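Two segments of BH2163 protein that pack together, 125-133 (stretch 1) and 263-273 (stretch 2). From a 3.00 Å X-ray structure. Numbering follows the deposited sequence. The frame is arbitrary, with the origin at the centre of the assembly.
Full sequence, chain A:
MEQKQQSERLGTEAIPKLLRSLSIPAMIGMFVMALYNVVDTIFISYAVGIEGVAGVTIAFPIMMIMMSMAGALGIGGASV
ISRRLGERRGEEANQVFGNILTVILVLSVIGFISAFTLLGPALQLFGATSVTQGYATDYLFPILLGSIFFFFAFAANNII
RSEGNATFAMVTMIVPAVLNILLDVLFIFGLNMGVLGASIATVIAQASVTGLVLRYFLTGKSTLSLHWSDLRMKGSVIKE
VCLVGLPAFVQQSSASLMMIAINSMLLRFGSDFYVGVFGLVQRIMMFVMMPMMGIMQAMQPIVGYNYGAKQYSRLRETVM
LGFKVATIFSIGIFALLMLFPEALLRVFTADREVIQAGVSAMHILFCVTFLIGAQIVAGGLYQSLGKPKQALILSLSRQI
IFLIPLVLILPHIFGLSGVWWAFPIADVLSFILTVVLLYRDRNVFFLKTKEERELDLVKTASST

Stretch 1 125-133: LFGATSVTQ
Stretch 2 (263-273) NSMLLRFGSDF

Residues 125-133 and 263-273 of BH2163 protein meet through packing alone: no hydrogen bond crosses between them, and the contact buries 364 Å² summed over both sides. Stretch 1 is an irregular loop through Gly-127 and Ala-128 that leads into a helix running on beyond Gln-133. Stretch 2 enters as a helix already under way before Asn-263, kinked where the backbone N atoms of Leu-266 and Leu-267 lack bonds to the turn before, and continues as an irregular loop that includes Ser-271 and Asp-272. Both chains advance in the same sense along the contact: the CA of Gly-127 lies 4.9 Å from the CA of Ser-264, the CA of Thr-129 lies 7.2 Å from the CA of Ser-271, and the CA of Thr-132 lies 8.6 Å from the CA of Asp-272, so the backbones diverge as they go.

Phe-126 covers the most surface. Its phi/psi of -179/-72 and chi1 of -112°, between wells, with chi2 at 123°, bring its CB 3.3 Å from the CB of Ser-264 and place the ring where the end of Arg-268 can reach it. The flat, apolar side chain is large enough to meet both residues. A serine suits the near end because its side chain is small enough for the loop to come close; it holds chi1 at 37° (p), and its OG is hydrogen-bonded elsewhere in the structure. At the far end, the CB of Arg-268 points sideways, but the long, nearly extended side chain (chi1 -123°, chi2 146°, chi3 -148°, chi4 167°) reaches across, so that its NH1 lies 3.3 Å from the Phe-126 CE2. NH1 sits at the ring edge, near the ring plane, so this is not a cation resting on an aromatic face.

Leu-267 forms the second centre, with chi1 at -135°, between wells, and chi2 at -63° (m). Its branched, apolar side chain covers the glycine backbone and the threonine with one methyl: CD1 approaches the Gly-127 O to 2.9 Å and the Thr-129 OG1 to 3.1 Å. These are tight contacts of a methyl with oxygen and supply no hydrogen bond. Glycine fits against this leucine because it has no side chain: an ideal CB on Gly-127, at phi/psi -100/42, would lie 2.2 Å from the Leu-267 CG, a clash.

Two carbonyls of stretch 1, those of Gly-127 and Thr-129, accept hydrogen bonds from within the stretch. Thr-129, with chi1 at -36° (m), donates from its OG1 to the Gly-127 O at 3.2 Å, while its backbone N makes a weak bond to the same Gly-127 O at 2.7 Å. The Thr-129 O in turn accepts from the Gln-133 N at 2.7 Å.

Beyond the leucine the contact loosens. Asp-272, phi/psi -150/-48 and chi1 -49° (m), points toward stretch 1 and places its OD1 4.1 Å from the Thr-129 OG1 and 4.2 Å from the Thr-132 CB. At these separations the carboxylate lies beside the threonines without bonding to them. Thr-132 takes chi1 -160° (t), and its OG1 is satisfied elsewhere in the structure.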

ATOM      1  N   LEU A 125      -8.096  19.923  12.606  1.00287.32           N
ATOM      2  CA  LEU A 125      -8.334  19.037  13.730  1.00291.40           C
ATOM      3  C   LEU A 125      -7.120  18.212  14.111  1.00277.76           C
ATOM      4  O   LEU A 125      -7.174  16.983  14.134  1.00290.58           O
ATOM      5  CB  LEU A 125      -9.566  18.148  13.516  1.00306.05           C
ATOM      6  CG  LEU A 125     -10.906  18.656  14.062  1.00326.95           C
ATOM      7  CD1 LEU A 125     -11.999  17.674  13.673  1.00334.40           C
ATOM      8  CD2 LEU A 125     -10.886  18.874  15.576  1.00320.01           C
ATOM      9  N   PHE A 126      -6.010  18.911  14.332  1.00266.94           N
ATOM     10  CA  PHE A 126      -5.074  18.563  15.398  1.00277.00           C
ATOM     11  C   PHE A 126      -3.831  19.415  15.607  1.00280.38           C
ATOM     12  O   PHE A 126      -3.760  20.140  16.602  1.00316.42           O
ATOM     13  CB  PHE A 126      -4.794  17.070  15.548  1.00291.28           C
ATOM     14  CG  PHE A 126      -5.346  16.517  16.827  1.00314.40           C
ATOM     15  CD1 PHE A 126      -6.239  15.452  16.831  1.00326.38           C
ATOM     16  CD2 PHE A 126      -5.017  17.122  18.044  1.00312.65           C
ATOM     17  CE1 PHE A 126      -6.759  14.974  18.029  1.00329.25           C
ATOM     18  CE2 PHE A 126      -5.535  16.653  19.239  1.00314.41           C
ATOM     19  CZ  PHE A 126      -6.407  15.575  19.233  1.00325.77           C
ATOM     20  N   GLY A 127      -2.853  19.325  14.710  1.00259.78           N
ATOM     21  CA  GLY A 127      -1.613  20.082  14.888  1.00245.61           C
ATOM     22  C   GLY A 127      -1.532  21.358  14.066  1.00244.54           C
ATOM     23  O   GLY A 127      -0.479  21.680  13.523  1.00232.28           O
ATOM     24  N   ALA A 128      -2.635  22.102  14.009  1.00256.74           N
ATOM     25  CA  ALA A 128      -2.831  23.195  13.040  1.00264.45           C
ATOM     26  C   ALA A 128      -1.898  24.413  13.146  1.00291.51           C
ATOM     27  O   ALA A 128      -2.347  25.503  13.518  1.00334.80           O
ATOM     28  CB  ALA A 128      -4.282  23.652  13.082  1.00246.66           C
ATOM     29  N   THR A 129      -0.618  24.240  12.797  1.00297.30           N
ATOM     30  CA  THR A 129       0.325  25.370  12.757  1.00297.60           C
ATOM     31  C   THR A 129      -0.133  26.301  11.638  1.00310.52           C
ATOM     32  O   THR A 129      -0.200  25.884  10.483  1.00336.55           O
ATOM     33  CB  THR A 129       1.784  24.921  12.507  1.00275.47           C
ATOM     34  OG1 THR A 129       2.039  23.675  13.171  1.00244.81           O
ATOM     35  CG2 THR A 129       2.776  25.989  12.989  1.00267.32           C
ATOM     36  N   SER A 130      -0.465  27.546  11.980  1.00303.65           N
ATOM     37  CA  SER A 130      -1.103  28.455  11.023  1.00317.89           C
ATOM     38  C   SER A 130      -0.371  28.567   9.683  1.00321.68           C
ATOM     39  O   SER A 130      -0.997  28.903   8.677  1.00315.11           O
ATOM     40  CB  SER A 130      -1.325  29.841  11.631  1.00350.87           C
ATOM     41  OG  SER A 130      -2.167  30.621  10.798  1.00375.77           O
ATOM     42  N   VAL A 131       0.939  28.292   9.678  1.00338.15           N
ATOM     43  CA  VAL A 131       1.717  28.169   8.433  1.00336.48           C
ATOM     44  C   VAL A 131       1.365  26.887   7.664  1.00317.18           C
ATOM     45  O   VAL A 131       0.875  26.945   6.533  1.00293.24           O
ATOM     46  CB  VAL A 131       3.262  28.280   8.647  1.00338.17           C
ATOM     47  CG1 VAL A 131       3.701  29.741   8.672  1.00350.46           C
ATOM     48  CG2 VAL A 131       3.727  27.550   9.905  1.00320.40           C
ATOM     49  N   THR A 132       1.591  25.745   8.306  1.00310.97           N
ATOM     50  CA  THR A 132       1.417  24.430   7.697  1.00300.53           C
ATOM     51  C   THR A 132      -0.051  24.080   7.408  1.00295.02           C
ATOM     52  O   THR A 132      -0.350  23.335   6.463  1.00307.38           O
ATOM     53  CB  THR A 132       2.088  23.350   8.565  1.00302.46           C
ATOM     54  OG1 THR A 132       2.328  22.184   7.771  1.00335.68           O
ATOM     55  CG2 THR A 132       1.240  23.000   9.790  1.00295.43           C
ATOM     56  N   GLN A 133      -0.941  24.631   8.234  1.00280.80           N
ATOM     57  CA  GLN A 133      -2.393  24.580   8.055  1.00280.96           C
ATOM     58  C   GLN A 133      -2.790  24.822   6.593  1.00281.62           C
ATOM     59  O   GLN A 133      -3.538  24.036   6.005  1.00270.01           O
ATOM     60  CB  GLN A 133      -3.040  25.624   8.982  1.00287.61           C
ATOM     61  CG  GLN A 133      -4.540  25.819   8.826  1.00289.38           C
ATOM     62  CD  GLN A 133      -5.359  24.867   9.674  1.00280.31           C
ATOM     63  OE1 GLN A 133      -5.044  24.622  10.840  1.00258.37           O
ATOM     64  NE2 GLN A 133      -6.435  24.344   9.097  1.00272.44           N
ATOM     65  N   ASN A 263       1.385  11.524  14.508  1.00211.48           N
ATOM     66  CA  ASN A 263       1.805  12.728  13.777  1.00239.78           C
ATOM     67  C   ASN A 263       1.375  14.042  14.421  1.00261.30           C
ATOM     68  O   ASN A 263       2.201  14.941  14.600  1.00287.54           O
ATOM     69  CB  ASN A 263       1.384  12.694  12.308  1.00262.05           C
ATOM     70  CG  ASN A 263       2.574  12.642  11.365  1.00302.38           C
ATOM     71  OD1 ASN A 263       3.677  13.093  11.698  1.00317.14           O
ATOM     72  ND2 ASN A 263       2.352  12.102  10.172  1.00329.99           N
ATOM     73  N   SER A 264       0.092  14.159  14.761  1.00257.48           N
ATOM     74  CA  SER A 264      -0.392  15.344  15.481  1.00270.01           C
ATOM     75  C   SER A 264       0.094  15.419  16.954  1.00284.99           C
ATOM     76  O   SER A 264       0.260  16.518  17.497  1.00292.35           O
ATOM     77  CB  SER A 264      -1.913  15.493  15.349  1.00257.23           C
ATOM     78  OG  SER A 264      -2.571  14.240  15.372  1.00264.16           O
ATOM     79  N   MET A 265       0.329  14.257  17.582  1.00283.21           N
ATOM     80  CA  MET A 265       1.033  14.162  18.887  1.00256.72           C
ATOM     81  C   MET A 265       2.498  14.583  18.742  1.00241.37           C
ATOM     82  O   MET A 265       3.153  14.916  19.721  1.00267.21           O
ATOM     83  CB  MET A 265       0.919  12.745  19.520  1.00253.73           C
ATOM     84  CG  MET A 265       2.166  12.247  20.279  1.00262.49           C
ATOM     85  SD  MET A 265       2.153  10.552  20.941  1.00277.49           S
ATOM     86  CE  MET A 265       3.907  10.194  21.088  1.00261.94           C
ATOM     87  N   LEU A 266       3.014  14.552  17.518  1.00231.00           N
ATOM     88  CA  LEU A 266       4.351  15.053  17.248  1.00252.52           C
ATOM     89  C   LEU A 266       4.292  16.475  16.731  1.00271.83           C
ATOM     90  O   LEU A 266       5.301  17.023  16.280  1.00296.46           O
ATOM     91  CB  LEU A 266       5.117  14.150  16.277  1.00260.19           C
ATOM     92  CG  LEU A 266       6.287  13.427  16.952  1.00279.30           C
ATOM     93  CD1 LEU A 266       5.883  12.073  17.532  1.00288.14           C
ATOM     94  CD2 LEU A 266       7.451  13.296  15.980  1.00271.71           C
ATOM     95  N   LEU A 267       3.104  17.066  16.808  1.00269.45           N
ATOM     96  CA  LEU A 267       2.935  18.466  16.467  1.00283.72           C
ATOM     97  C   LEU A 267       2.877  19.324  17.733  1.00306.88           C
ATOM     98  O   LEU A 267       3.210  20.514  17.706  1.00325.26           O
ATOM     99  CB  LEU A 267       1.685  18.658  15.604  1.00267.20           C
ATOM    100  CG  LEU A 267       1.788  19.569  14.371  1.00263.60           C
ATOM    101  CD1 LEU A 267       2.118  21.016  14.739  1.00283.57           C
ATOM    102  CD2 LEU A 267       2.779  19.027  13.344  1.00236.80           C
ATOM    103  N   ARG A 268       2.470  18.712  18.842  1.00318.21           N
ATOM    104  CA  ARG A 268       2.415  19.420  20.114  1.00333.13           C
ATOM    105  C   ARG A 268       3.819  19.634  20.697  1.00330.55           C
ATOM    106  O   ARG A 268       4.075  20.680  21.300  1.00363.02           O
ATOM    107  CB  ARG A 268       1.458  18.737  21.098  1.00347.81           C
ATOM    108  CG  ARG A 268       0.352  19.662  21.598  1.00366.72           C
ATOM    109  CD  ARG A 268      -0.958  18.917  21.832  1.00366.59           C
ATOM    110  NE  ARG A 268      -2.127  19.762  21.574  1.00365.69           N
ATOM    111  CZ  ARG A 268      -3.379  19.317  21.455  1.00363.02           C
ATOM    112  NH1 ARG A 268      -3.655  18.022  21.568  1.00348.95           N
ATOM    113  NH2 ARG A 268      -4.366  20.170  21.213  1.00374.50           N
ATOM    114  N   PHE A 269       4.722  18.667  20.505  1.00303.47           N
ATOM    115  CA  PHE A 269       6.142  18.884  20.812  1.00310.55           C
ATOM    116  C   PHE A 269       6.897  19.543  19.649  1.00319.03           C
ATOM    117  O   PHE A 269       7.140  20.755  19.670  1.00354.53           O
ATOM    118  CB  PHE A 269       6.855  17.603  21.280  1.00303.88           C
ATOM    119  CG  PHE A 269       8.343  17.782  21.489  1.00338.75           C
ATOM    120  CD1 PHE A 269       8.833  18.735  22.392  1.00378.94           C
ATOM    121  CD2 PHE A 269       9.257  17.014  20.777  1.00337.27           C
ATOM    122  CE1 PHE A 269      10.199  18.913  22.578  1.00392.87           C
ATOM    123  CE2 PHE A 269      10.623  17.183  20.964  1.00356.92           C
ATOM    124  CZ  PHE A 269      11.096  18.134  21.863  1.00384.80           C
ATOM    125  N   GLY A 270       7.264  18.751  18.644  1.00305.58           N
ATOM    126  CA  GLY A 270       8.036  19.262  17.519  1.00296.18           C
ATOM    127  C   GLY A 270       7.158  19.823  16.423  1.00290.96           C
ATOM    128  O   GLY A 270       6.845  19.117  15.459  1.00253.59           O
ATOM    129  N   SER A 271       6.778  21.096  16.563  1.00314.00           N
ATOM    130  CA  SER A 271       5.862  21.753  15.616  1.00315.93           C
ATOM    131  C   SER A 271       6.070  21.290  14.159  1.00307.92           C
ATOM    132  O   SER A 271       5.100  21.012  13.449  1.00289.35           O
ATOM    133  CB  SER A 271       5.854  23.300  15.766  1.00294.52           C
ATOM    134  OG  SER A 271       7.101  23.837  16.197  1.00284.07           O
ATOM    135  N   ASP A 272       7.332  21.160  13.739  1.00293.77           N
ATOM    136  CA  ASP A 272       7.664  20.762  12.366  1.00271.74           C
ATOM    137  C   ASP A 272       8.988  19.983  12.252  1.00261.56           C
ATOM    138  O   ASP A 272       9.040  18.941  11.603  1.00232.27           O
ATOM    139  CB  ASP A 272       7.688  21.991  11.440  1.00284.81           C
ATOM    140  CG  ASP A 272       6.440  22.867  11.580  1.00287.71           C
ATOM    141  OD1 ASP A 272       5.348  22.444  11.136  1.00264.69           O
ATOM    142  OD2 ASP A 272       6.557  23.983  12.141  1.00307.42           O
ATOM    143  N   PHE A 273      10.047  20.506  12.876  1.00303.60           N
ATOM    144  CA  PHE A 273      11.394  19.886  12.893  1.00314.28           C
ATOM    145  C   PHE A 273      11.313  18.358  12.785  1.00279.58           C
ATOM    146  O   PHE A 273      12.109  17.723  12.082  1.00238.35           O
ATOM    147  CB  PHE A 273      12.149  20.266  14.199  1.00360.09           C
ATOM    148  CG  PHE A 273      13.215  21.353  14.051  1.00383.45           C
ATOM    149  CD1 PHE A 273      12.956  22.674  14.437  1.00380.86           C
ATOM    150  CD2 PHE A 273      14.503  21.043  13.597  1.00389.78           C
ATOM    151  CE1 PHE A 273      13.937  23.657  14.330  1.00367.89           C
ATOM    152  CE2 PHE A 273      15.487  22.028  13.492  1.00367.77           C
ATOM    153  CZ  PHE A 273      15.203  23.334  13.858  1.00361.69           C
TER